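Local coordinates for branched-chain-amino-acid aminotransferase (Pseudomonas aeruginosa, PDB 6NST), which catalyses the reversible, pyridoxal-phosphate-dependent transfer of the amino group between leucine, isoleucine or valine and 2-oxoglutarate, at the interface of chains A and B. Sequence-based numbering; all coordinates share one arbitrary frame. Chains: chain A/B, Branched-chain-amino-acid aminotransferase.

The interface of chains A and B. Residues chain A 165, 168-169, 172, 196; chain B 111-112.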
ATOM      1  N   TYR A 165      -4.028  17.818 -12.995  1.00 19.78           N
ATOM      2  CA  TYR A 165      -3.063  18.797 -12.512  1.00 19.13           C
ATOM      3  C   TYR A 165      -3.540  19.557 -11.281  1.00 18.67           C
ATOM      4  O   TYR A 165      -2.918  20.557 -10.910  1.00 31.10           O
ATOM      5  CB  TYR A 165      -2.697  19.771 -13.634  1.00 25.17           C
ATOM      6  CG  TYR A 165      -1.647  19.199 -14.559  1.00 39.65           C
ATOM      7  CD1 TYR A 165      -1.981  18.252 -15.518  1.00 39.81           C
ATOM      8  CD2 TYR A 165      -0.318  19.584 -14.452  1.00 43.28           C
ATOM      9  CE1 TYR A 165      -1.024  17.715 -16.356  1.00 40.16           C
ATOM     10  CE2 TYR A 165       0.646  19.054 -15.287  1.00 48.69           C
ATOM     11  CZ  TYR A 165       0.288  18.119 -16.236  1.00 48.66           C
ATOM     12  OH  TYR A 165       1.246  17.588 -17.069  1.00 51.12           O
ATOM     13  N   SER A 168      -0.689  18.828  -8.896  1.00 16.87           N
ATOM     14  CA  SER A 168       0.474  19.680  -9.119  1.00 23.79           C
ATOM     15  C   SER A 168       0.272  21.062  -8.510  1.00 21.27           C
ATOM     16  O   SER A 168       1.205  21.633  -7.934  1.00 29.78           O
ATOM     17  CB  SER A 168       0.764  19.788 -10.617  1.00 14.96           C
ATOM     18  OG  SER A 168       0.994  18.509 -11.184  1.00 22.43           O
ATOM     19  N   MET A 169      -0.938  21.616  -8.626  1.00 16.32           N
ATOM     20  CA  MET A 169      -1.209  22.929  -8.050  1.00 22.55           C
ATOM     21  C   MET A 169      -1.166  22.886  -6.528  1.00 18.41           C
ATOM     22  O   MET A 169      -0.655  23.814  -5.890  1.00 23.77           O
ATOM     23  CB  MET A 169      -2.566  23.447  -8.527  1.00 23.35           C
ATOM     24  CG  MET A 169      -2.621  23.793 -10.003  1.00 30.88           C
ATOM     25  SD  MET A 169      -4.227  24.464 -10.472  1.00 38.96           S
ATOM     26  CE  MET A 169      -4.316  25.903  -9.408  1.00 26.81           C
ATOM     27  N   LEU A 172       2.638  22.628  -5.654  1.00 15.19           N
ATOM     28  CA  LEU A 172       3.408  23.835  -5.935  1.00 15.28           C
ATOM     29  C   LEU A 172       3.100  24.927  -4.920  1.00 22.49           C
ATOM     30  O   LEU A 172       4.012  25.596  -4.420  1.00 23.11           O
ATOM     31  CB  LEU A 172       3.128  24.331  -7.356  1.00 14.15           C
ATOM     32  CG  LEU A 172       3.837  25.639  -7.730  1.00 20.99           C
ATOM     33  CD1 LEU A 172       5.350  25.479  -7.638  1.00 25.07           C
ATOM     34  CD2 LEU A 172       3.427  26.128  -9.114  1.00 19.91           C
ATOM     35  N   SER A 196       6.670  19.176  -9.519  1.00 17.69           N
ATOM     36  CA  SER A 196       5.252  19.461  -9.714  1.00 31.84           C
ATOM     37  C   SER A 196       4.863  19.377 -11.184  1.00 31.27           C
ATOM     38  O   SER A 196       3.734  18.989 -11.506  1.00 34.97           O
ATOM     39  CB  SER A 196       4.909  20.840  -9.153  1.00 45.33           C
ATOM     40  OG  SER A 196       3.550  21.166  -9.378  1.00 64.50           O
TER
ATOM     41  N   LEU B 111       0.612  27.331 -12.933  1.00 29.95           N
ATOM     42  CA  LEU B 111       0.040  26.486 -11.895  1.00 28.37           C
ATOM     43  C   LEU B 111      -0.146  27.221 -10.574  1.00 38.77           C
ATOM     44  O   LEU B 111      -0.847  26.709  -9.693  1.00 40.85           O
ATOM     45  CB  LEU B 111       0.915  25.247 -11.685  1.00 38.83           C
ATOM     46  CG  LEU B 111       0.997  24.271 -12.865  1.00 36.00           C
ATOM     47  CD1 LEU B 111       1.945  23.120 -12.555  1.00 37.01           C
ATOM     48  CD2 LEU B 111      -0.385  23.748 -13.229  1.00 35.32           C
ATOM     49  N   ARG B 112       0.453  28.400 -10.419  1.00 42.17           N
ATOM     50  CA  ARG B 112       0.298  29.181  -9.200  1.00 37.56           C
ATOM     51  C   ARG B 112      -1.059  29.872  -9.177  1.00 41.48           C
ATOM     52  O   ARG B 112      -1.515  30.414 -10.188  1.00 36.91           O
ATOM     53  CB  ARG B 112       1.416  30.217  -9.083  1.00 34.98           C
TER
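The hydroxyl OG of A:Ser196 donates a hydrogen bond of 2.8 Å to the backbone O of A:Ser168, and on the same patch of chain A both serines meet B:Leu111. The donor sits above the carbonyl plane, with a C=O...donor angle of 108°. A reciprocal bond runs from A:Ser168 OG to A:Ser196 O, also 2.8 Å, but here the donor lies in the carbonyl plane and much closer to the C=O direction, at 157°. The pair fastens the loop of A:Ser196 to helix 166-177 and turns both hydroxyls towards chain A partners.

Across this paired surface the contact is apolar. B:Leu111 points its branched tip at the helix and the A:Ser196 loop; with CG anti to its own carbonyl carbon (chi1 -65°), its methyls divide between two neighbours. CD1 reaches the serines, 4.0 Å from A:Ser168 CB and 4.1 Å from A:Ser196 OG, whereas CD2 lies 3.9 Å from A:Met169 CG and more loosely against ring atom CD2 of A:Tyr165. A:Met169 CG also sits 3.4 Å from B:Leu111 O, and the bend at chi3 brings CE back to that oxygen at 3.6 Å; these are van der Waals contacts with carbon, not hydrogen bonds. Further along the helix, A:Leu172 crosses the incoming leucine at about a right angle and sets CD2 3.7 Å from B:Leu111 CB. That same methyl also borders the backbone N of B:Arg112.

B:Leu111 buries 98 Å² here against 37 Å² for A:Leu172, consistent with its being the main inserted residue. In class-IV aminotransferases a loop from the neighbouring subunit helps complete the active site; by packing beside the helix that follows the segment with the lysine expected to bind pyridoxal phosphate, B:Leu111 likely holds such a loop in place, as does its twin across the two-fold pair of chains.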